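PDB 4EPS: hypothetical protein from Bacteroides ovatus, which is probably a component of the fimbrium tip, part of the filamentous surface appendages that mediate cell adhesion and biofilm formation. Local coordinates for residues A[34-39]-A[161-166]; A[121-126]-A[130-135]; A[291-296]-A[456-461]. One frame throughout, in Å; residues are numbered along the deposited sequence.

Contact 1 (A[34-39]-A[161-166])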
loop_
_atom_site.group_PDB
_atom_site.type_symbol
_atom_site.label_atom_id
_atom_site.label_comp_id
_atom_site.label_asym_id
_atom_site.label_seq_id
_atom_site.Cartn_x
_atom_site.Cartn_y
_atom_site.Cartn_z
ATOM N N THR A 34 -27.184 22.902 3.163
ATOM C CA THR A 34 -28.543 22.744 3.696
ATOM C C THR A 34 -28.575 22.974 5.228
ATOM O O THR A 34 -29.574 23.468 5.760
ATOM C CB THR A 34 -29.058 21.321 3.349
ATOM O OG1 THR A 34 -28.633 20.955 2.032
ATOM C CG2 THR A 34 -30.570 21.191 3.451
ATOM N N GLY A 35 -27.493 22.598 5.910
ATOM C CA GLY A 35 -27.406 22.682 7.358
ATOM C C GLY A 35 -28.135 21.508 7.982
ATOM O O GLY A 35 -28.311 20.480 7.328
ATOM N N PHE A 36 -28.574 21.641 9.239
ATOM C CA PHE A 36 -29.275 20.571 9.951
ATOM C C PHE A 36 -30.747 20.814 9.860
ATOM O O PHE A 36 -31.279 21.726 10.515
ATOM C CB PHE A 36 -28.828 20.478 11.417
ATOM C CG PHE A 36 -27.380 20.126 11.581
ATOM C CD1 PHE A 36 -26.970 18.794 11.626
ATOM C CD2 PHE A 36 -26.409 21.122 11.668
ATOM C CE1 PHE A 36 -25.606 18.465 11.756
ATOM C CE2 PHE A 36 -25.050 20.789 11.819
ATOM C CZ PHE A 36 -24.660 19.464 11.852
ATOM N N VAL A 37 -31.408 19.998 9.032
ATOM C CA VAL A 37 -32.838 20.111 8.775
ATOM C C VAL A 37 -33.545 18.970 9.463
ATOM O O VAL A 37 -33.241 17.797 9.225
ATOM C CB VAL A 37 -33.152 20.142 7.254
ATOM C CG1 VAL A 37 -34.660 20.141 7.001
ATOM C CG2 VAL A 37 -32.509 21.349 6.577
ATOM N N THR A 38 -34.515 19.324 10.284
ATOM C CA THR A 38 -35.328 18.372 11.009
ATOM C C THR A 38 -36.370 17.776 10.084
ATOM O O THR A 38 -37.064 18.493 9.363
ATOM C CB THR A 38 -35.986 19.106 12.204
ATOM O OG1 THR A 38 -34.963 19.528 13.121
ATOM C CG2 THR A 38 -37.044 18.278 12.904
ATOM N N THR A 39 -36.512 16.460 10.066
ATOM C CA THR A 39 -37.510 15.872 9.163
ATOM C C THR A 39 -38.850 15.566 9.884
ATOM O O THR A 39 -39.881 15.438 9.217
ATOM C CB THR A 39 -36.928 14.620 8.469
ATOM O OG1 THR A 39 -37.876 14.144 7.512
ATOM C CG2 THR A 39 -36.538 13.502 9.457
ATOM N N LEU A 161 -26.413 26.062 18.106
ATOM C CA LEU A 161 -25.938 24.679 18.126
ATOM C C LEU A 161 -24.423 24.569 18.099
ATOM O O LEU A 161 -23.766 25.157 17.236
ATOM C CB LEU A 161 -26.536 23.930 16.917
ATOM C CG LEU A 161 -26.198 22.426 16.800
ATOM C CD1 LEU A 161 -26.859 21.621 17.965
ATOM C CD2 LEU A 161 -26.627 21.899 15.467
ATOM N N VAL A 162 -23.878 23.777 19.028
ATOM C CA VAL A 162 -22.458 23.441 19.053
ATOM C C VAL A 162 -22.326 22.097 18.316
ATOM O O VAL A 162 -23.044 21.147 18.643
ATOM C CB VAL A 162 -21.877 23.370 20.506
ATOM C CG1 VAL A 162 -20.534 22.602 20.564
ATOM C CG2 VAL A 162 -21.704 24.763 21.098
ATOM N N VAL A 163 -21.390 22.001 17.375
ATOM C CA VAL A 163 -21.098 20.730 16.688
ATOM C C VAL A 163 -19.613 20.433 16.942
ATOM O O VAL A 163 -18.791 21.323 16.710
ATOM C CB VAL A 163 -21.439 20.740 15.171
ATOM C CG1 VAL A 163 -21.078 19.387 14.528
ATOM C CG2 VAL A 163 -22.934 21.056 14.953
ATOM N N VAL A 164 -19.283 19.227 17.456
ATOM C CA VAL A 164 -17.890 18.856 17.727
ATOM C C VAL A 164 -17.516 17.663 16.841
ATOM O O VAL A 164 -18.187 16.636 16.879
ATOM C CB VAL A 164 -17.591 18.542 19.226
ATOM C CG1 VAL A 164 -16.087 18.324 19.447
ATOM C CG2 VAL A 164 -18.134 19.625 20.158
ATOM N N LYS A 165 -16.416 17.797 16.084
ATOM C CA LYS A 165 -15.869 16.717 15.261
ATOM C C LYS A 165 -14.506 16.319 15.835
ATOM O O LYS A 165 -13.519 17.036 15.640
ATOM C CB LYS A 165 -15.747 17.172 13.783
ATOM C CG LYS A 165 -15.301 16.057 12.829
ATOM C CD LYS A 165 -16.405 15.052 12.624
ATOM C CE LYS A 165 -16.045 14.057 11.553
ATOM N NZ LYS A 165 -17.018 12.948 11.567
ATOM N N LEU A 166 -14.448 15.185 16.554
ATOM C CA LEU A 166 -13.180 14.729 17.116
ATOM C C LEU A 166 -12.332 14.029 16.011
ATOM O O LEU A 166 -12.881 13.651 14.975
ATOM C CB LEU A 166 -13.412 13.794 18.312
ATOM C CG LEU A 166 -14.129 14.423 19.537
ATOM C CD1 LEU A 166 -14.343 13.348 20.607
ATOM C CD2 LEU A 166 -13.359 15.628 20.084
#
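A purely apolar contact plants the ring of F36, from the loop that follows strand 23-24, on one face of the long strand 148-174, where L161 and V163 receive it. These two residues stand two apart on the strand, and both start their side chains toward the loop. The ring atoms CD2, CE2 and CZ do the touching: F36 CD2 lies 3.9 Å from L161 CD2, and F36 CE2 lies 3.8 Å from V163 CG2. Both methyls approach the ring obliquely. The leucine crosses the phenylalanine side chain at about a right angle, whereas V163 comes to meet it from the opposite direction, its CG2 also lying 3.9 Å from F36 CZ. With CG anti to the carbonyl carbon (chi1 -63°), F36 directs its ring away from its own loop and toward the strand. V163 has CG1 anti to its backbone N (chi1 179°), which leaves CG2 as the branch turned to the ring. The meeting is small, burying 107 Å² in all, and it is carried by this one loop side chain. Replacing F36 by an alanine would probably open a gap over L161 CD2 and V163 CG2, which would lose the ring they pack against. The backbone of F36 is held separately, by a hydrogen bond with I22. Around the contact, strands 217-222 and 251-256 flank strand 148-174 as its antiparallel and parallel neighbours; E217 and R219 from the first and R254 from the second also touch F36, and Y252 of strand 251-256 meets the F36 ring edge to face.

Contact 2 (A[121-126]-A[130-135]); sequences TEQSDQ and AKQDLM
Extended chains bring the amide of Q132 against the aliphatic part of Q123: in both residues CG is anti to the carbonyl carbon (chi1 -58° in Q132), and CD continues the chain nearly straight. The two side chains cross at a slant with their amide planes 75° apart, and Q132 NE2 comes to rest 3.6 Å from Q123 CG, clear of the other amide. The same nitrogen is 3.2 Å from E122 O, but at an angle too poor for a hydrogen bond. Its actual acceptor is A128 O, while Q132 OE1 accepts from T120 N. Q123 is likewise gripped at both ends, OE1 by L221 N on strand 217-222 and NE2 by T120 O, so each buried amide has both its oxygen and its nitrogen satisfied and its rotation fixed. The two segments bracket the short helix 126-130, supplying its first and last residues. D125 is its N-cap, OD1 accepting from A128 N, and the helical bond from A130 N to Q126 O (2.9 Å, 165° at the hydrogen) joins the segments directly. A130 CB lies 3.3 Å from Q126 O, on the side of the bonded nitrogen. The chain then passes through a type I turn from A130 to D133, closed by D133 N to A130 O, on its way to strand 135-145. On the more open side a water donates to E122 O at 2.8 Å and accepts a weak bond from K131 NZ in the conformer modelled, bridging the loop before the helix to K131.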
loop_
_atom_site.group_PDB
_atom_site.type_symbol
_atom_site.label_atom_id
_atom_site.label_comp_id
_atom_site.label_asym_id
_atom_site.label_seq_id
_atom_site.Cartn_x
_atom_site.Cartn_y
_atom_site.Cartn_z
ATOM N N THR A 121 -28.068 20.525 29.716
ATOM C CA THR A 121 -26.953 19.926 28.997
ATOM C C THR A 121 -27.133 18.397 28.884
ATOM O O THR A 121 -26.185 17.708 28.495
ATOM C CB THR A 121 -25.639 20.320 29.673
ATOM O OG1 THR A 121 -25.698 19.960 31.051
ATOM C CG2 THR A 121 -25.309 21.823 29.521
ATOM N N GLU A 122 -28.346 17.877 29.184
ATOM C CA GLU A 122 -28.659 16.439 29.067
ATOM C C GLU A 122 -29.416 16.225 27.747
ATOM O O GLU A 122 -30.629 16.454 27.666
ATOM C CB GLU A 122 -29.452 15.957 30.302
ATOM C CG GLU A 122 -28.578 15.781 31.539
ATOM C CD GLU A 122 -27.428 14.798 31.378
ATOM O OE1 GLU A 122 -27.667 13.654 30.918
ATOM O OE2 GLU A 122 -26.276 15.187 31.674
ATOM N N GLN A 123 -28.665 15.914 26.675
ATOM C CA GLN A 123 -29.249 15.809 25.334
ATOM C C GLN A 123 -28.764 14.537 24.612
ATOM O O GLN A 123 -28.821 14.474 23.388
ATOM C CB GLN A 123 -28.847 17.076 24.506
ATOM C CG GLN A 123 -29.397 18.416 25.060
ATOM C CD GLN A 123 -28.817 19.617 24.340
ATOM O OE1 GLN A 123 -28.509 19.553 23.146
ATOM N NE2 GLN A 123 -28.726 20.760 25.033
ATOM N N SER A 124 -28.322 13.523 25.379
ATOM C CA SER A 124 -27.646 12.317 24.881
ATOM C C SER A 124 -28.538 11.340 24.086
ATOM O O SER A 124 -28.007 10.407 23.503
ATOM C CB SER A 124 -26.949 11.573 26.018
ATOM O OG SER A 124 -27.908 11.133 26.962
ATOM N N ASP A 125 -29.850 11.541 24.041
ATOM C CA ASP A 125 -30.669 10.675 23.196
ATOM C C ASP A 125 -31.625 11.524 22.364
ATOM O O ASP A 125 -31.811 12.714 22.668
ATOM C CB ASP A 125 -31.404 9.584 24.001
ATOM C CG ASP A 125 -32.276 10.119 25.105
ATOM O OD1 ASP A 125 -33.314 10.722 24.794
ATOM O OD2 ASP A 125 -31.912 9.941 26.285
ATOM N N GLN A 126 -32.207 10.924 21.299
ATOM C CA GLN A 126 -33.099 11.630 20.378
ATOM C C GLN A 126 -34.212 12.353 21.102
ATOM O O GLN A 126 -34.431 13.515 20.786
ATOM C CB GLN A 126 -33.676 10.710 19.289
ATOM C CG GLN A 126 -32.657 10.457 18.171
ATOM C CD GLN A 126 -33.211 9.709 16.981
ATOM O OE1 GLN A 126 -33.529 8.513 17.053
ATOM N NE2 GLN A 126 -33.280 10.384 15.840
ATOM N N ALA A 130 -34.692 16.408 21.186
ATOM C CA ALA A 130 -35.900 16.888 20.498
ATOM C C ALA A 130 -36.793 17.721 21.383
ATOM O O ALA A 130 -37.286 18.751 20.912
ATOM C CB ALA A 130 -36.689 15.708 19.915
ATOM N N LYS A 131 -36.998 17.307 22.669
ATOM C CA LYS A 131 -37.883 18.055 23.576
ATOM C C LYS A 131 -37.333 19.460 23.890
ATOM O O LYS A 131 -38.090 20.298 24.353
ATOM C CB LYS A 131 -38.144 17.286 24.890
ATOM C CG LYS A 131 -36.923 17.197 25.815
ATOM C CD LYS A 131 -37.182 16.379 27.065
ATOM C CE LYS A 131 -35.939 16.311 27.922
ATOM N NZ LYS A 131 -36.075 15.312 29.020
ATOM N N GLN A 132 -36.033 19.716 23.636
ATOM C CA GLN A 132 -35.416 21.016 23.916
ATOM C C GLN A 132 -35.161 21.880 22.671
ATOM O O GLN A 132 -34.726 23.035 22.802
ATOM C CB GLN A 132 -34.077 20.743 24.634
ATOM C CG GLN A 132 -34.274 19.926 25.929
ATOM C CD GLN A 132 -33.114 20.066 26.854
ATOM O OE1 GLN A 132 -32.921 21.107 27.468
ATOM N NE2 GLN A 132 -32.371 19.002 27.036
ATOM N N ASP A 133 -35.422 21.316 21.480
ATOM C CA ASP A 133 -35.152 21.968 20.201
ATOM C C ASP A 133 -36.320 22.863 19.798
ATOM O O ASP A 133 -37.126 22.520 18.930
ATOM C CB ASP A 133 -34.830 20.918 19.121
ATOM C CG ASP A 133 -34.202 21.515 17.867
ATOM O OD1 ASP A 133 -33.902 22.744 17.870
ATOM O OD2 ASP A 133 -33.971 20.753 16.898
ATOM N N LEU A 134 -36.391 24.038 20.424
ATOM C CA LEU A 134 -37.485 24.975 20.179
ATOM C C LEU A 134 -37.427 25.565 18.756
ATOM O O LEU A 134 -36.394 26.086 18.320
ATOM C CB LEU A 134 -37.458 26.101 21.239
ATOM C CG LEU A 134 -38.492 27.228 21.054
ATOM C CD1 LEU A 134 -39.931 26.718 21.249
ATOM C CD2 LEU A 134 -38.238 28.373 22.053
HETATM N N MSE A 135 -38.568 25.476 18.050
HETATM C CA MSE A 135 -38.737 25.988 16.683
HETATM C C MSE A 135 -40.019 26.755 16.578
HETATM O O MSE A 135 -41.042 26.306 17.103
HETATM C CB MSE A 135 -38.776 24.845 15.661
HETATM C CG MSE A 135 -37.500 24.075 15.539
HETATM SE SE MSE A 135 -37.867 22.678 14.240
HETATM C CE MSE A 135 -37.273 21.208 15.289
HETATM O O HOH W 1 -32.902 15.956 29.215
#

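Contact 3 (A[291-296]-A[456-461])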
loop_
_atom_site.group_PDB
_atom_site.type_symbol
_atom_site.label_atom_id
_atom_site.label_comp_id
_atom_site.label_asym_id
_atom_site.label_seq_id
_atom_site.Cartn_x
_atom_site.Cartn_y
_atom_site.Cartn_z
ATOM N N ASP A 291 0.273 2.082 26.029
ATOM C CA ASP A 291 -0.981 2.760 26.353
ATOM C C ASP A 291 -2.077 2.440 25.374
ATOM O O ASP A 291 -1.898 2.595 24.159
ATOM C CB ASP A 291 -0.819 4.304 26.425
ATOM C CG ASP A 291 -0.125 4.828 27.673
ATOM O OD1 ASP A 291 0.183 4.008 28.580
ATOM O OD2 ASP A 291 0.128 6.058 27.740
ATOM N N ASN A 292 -3.239 2.007 25.919
ATOM C CA ASN A 292 -4.443 1.655 25.174
ATOM C C ASN A 292 -4.242 0.472 24.202
ATOM O O ASN A 292 -5.148 0.207 23.413
ATOM C CB ASN A 292 -5.011 2.866 24.422
ATOM C CG ASN A 292 -5.499 3.951 25.362
ATOM O OD1 ASN A 292 -5.053 5.092 25.306
ATOM N ND2 ASN A 292 -6.346 3.591 26.309
ATOM N N CYS A 293 -3.113 -0.259 24.282
ATOM C CA CYS A 293 -2.950 -1.466 23.441
ATOM C C CYS A 293 -3.803 -2.560 24.093
ATOM O O CYS A 293 -3.692 -2.766 25.315
ATOM C CB CYS A 293 -1.491 -1.902 23.304
ATOM S SG CYS A 293 -1.263 -3.317 22.178
ATOM N N ILE A 294 -4.702 -3.187 23.329
ATOM C CA ILE A 294 -5.610 -4.191 23.938
ATOM C C ILE A 294 -5.346 -5.599 23.410
ATOM O O ILE A 294 -5.854 -6.579 23.982
ATOM C CB ILE A 294 -7.101 -3.801 23.761
ATOM C CG1 ILE A 294 -7.511 -3.781 22.271
ATOM C CG2 ILE A 294 -7.405 -2.438 24.480
ATOM C CD1 ILE A 294 -9.047 -3.683 22.013
ATOM N N GLY A 295 -4.586 -5.709 22.326
ATOM C CA GLY A 295 -4.332 -7.042 21.773
ATOM C C GLY A 295 -3.430 -7.031 20.558
ATOM O O GLY A 295 -2.877 -5.985 20.189
ATOM N N ILE A 296 -3.246 -8.218 19.980
ATOM C CA ILE A 296 -2.430 -8.449 18.779
ATOM C C ILE A 296 -3.316 -9.083 17.704
ATOM O O ILE A 296 -4.046 -10.036 17.981
ATOM C CB ILE A 296 -1.217 -9.402 19.122
ATOM C CG1 ILE A 296 -0.314 -8.836 20.286
ATOM C CG2 ILE A 296 -0.382 -9.734 17.878
ATOM C CD1 ILE A 296 0.251 -7.516 20.117
ATOM N N ILE A 456 5.461 -9.605 24.209
ATOM C CA ILE A 456 6.522 -9.220 25.163
ATOM C C ILE A 456 6.885 -7.712 25.080
ATOM O O ILE A 456 7.452 -7.180 26.025
ATOM C CB ILE A 456 7.771 -10.143 24.978
ATOM C CG1 ILE A 456 8.726 -10.127 26.222
ATOM C CG2 ILE A 456 8.532 -9.860 23.695
ATOM C CD1 ILE A 456 8.130 -10.765 27.536
ATOM N N LYS A 457 6.538 -7.024 23.976
ATOM C CA LYS A 457 6.836 -5.589 23.823
ATOM C C LYS A 457 5.768 -4.708 24.458
ATOM O O LYS A 457 6.031 -3.534 24.709
ATOM C CB LYS A 457 6.976 -5.232 22.333
ATOM C CG LYS A 457 8.143 -5.944 21.664
ATOM C CD LYS A 457 8.551 -5.244 20.382
ATOM C CE LYS A 457 9.596 -6.030 19.639
ATOM N NZ LYS A 457 9.737 -5.541 18.240
ATOM N N VAL A 458 4.547 -5.240 24.689
ATOM C CA VAL A 458 3.429 -4.428 25.222
ATOM C C VAL A 458 2.779 -5.015 26.487
ATOM O O VAL A 458 1.793 -4.451 26.994
ATOM C CB VAL A 458 2.322 -4.187 24.163
ATOM C CG1 VAL A 458 2.792 -3.202 23.080
ATOM C CG2 VAL A 458 1.835 -5.504 23.548
ATOM N N SER A 459 3.296 -6.127 26.957
ATOM C CA SER A 459 2.771 -6.846 28.122
ATOM C C SER A 459 3.906 -7.557 28.838
ATOM O O SER A 459 4.961 -7.792 28.223
ATOM C CB SER A 459 1.713 -7.860 27.659
ATOM O OG SER A 459 1.244 -8.738 28.669
ATOM N N ASP A 460 3.671 -7.965 30.102
ATOM C CA ASP A 460 4.672 -8.719 30.843
ATOM C C ASP A 460 4.389 -10.224 30.710
ATOM O O ASP A 460 5.157 -11.036 31.214
ATOM C CB ASP A 460 4.715 -8.262 32.315
ATOM C CG ASP A 460 5.246 -6.838 32.470
ATOM O OD1 ASP A 460 6.219 -6.479 31.752
ATOM O OD2 ASP A 460 4.675 -6.078 33.271
ATOM N N LYS A 461 3.313 -10.592 29.983
ATOM C CA LYS A 461 2.949 -12.001 29.796
ATOM C C LYS A 461 2.924 -12.420 28.336
ATOM O O LYS A 461 2.396 -11.700 27.491
ATOM C CB LYS A 461 1.565 -12.268 30.402
ATOM C CG LYS A 461 1.480 -12.051 31.909
ATOM C CD LYS A 461 0.051 -11.828 32.361
ATOM C CE LYS A 461 -0.162 -12.252 33.792
ATOM N NZ LYS A 461 -1.608 -12.294 34.134
#
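A thiol serves here as an apolar surface: C293 SG sits over the branch of V458, 4.0 Å from CG2 and 4.2 Å from both CG1 and CB, so the sulfur meets the fork of the valine and not a single methyl. C293 holds SG anti to the backbone N (chi1 -176°), and in both residues the side chain starts out toward the opposing segment. On the valine, a chi1 of -72° sets CG1 anti to the carbonyl carbon and leaves CG2 between backbone N and carbonyl carbon, and CG2 is the methyl most used. I296 adds a looser touch to it: its CD1 stands 4.3 Å from V458 CG2. The contact thus packs V458, in the weakly bonded C-terminal part of helix 446-458, against the start of strand 293-300, in an antiparallel sheet where that strand lies between 273-275 and 334-338. A classic beta bulge, with I294 and G295 both opposite Y274, interrupts the strand between the two residues that reach the valine. The helix itself supplies more of the cover, for L451, K454 and L455 all touch I296, while Y275 of the adjoining strand touches C293. Beyond V458 the chain turns away through an ST turn, in which S459 OG, in the conformer modelled, accepts from K461 N at 3.1 Å. K461 NZ is then bonded to T341 O. Next to V458, K457 packs on Y273 and also on D444 of the second subunit.

Overall arrangement
Contacts 1 and 2 are neighbours in the fimbrillin-like region, their centres 13 Å apart. Both segments of contact 2 fall within the 121 residues between 34-39 and 161-166, and the two contacts meet where T38 packs on M135 and D133. Strand 148-174 links them: it carries L161 and V163, and also touches L134 and M135. Strand 217-222 similarly borders both. Contact 3 comes later in the chain, about 38 Å from contact 1 and 41 Å from contact 2 between centres. In this elongated, probably fimbrial-tip protein, contact 1 thus sets a loop on strand 148-174, contact 2 closes round helix 126-130, and contact 3 packs a helix on a separate antiparallel sheet.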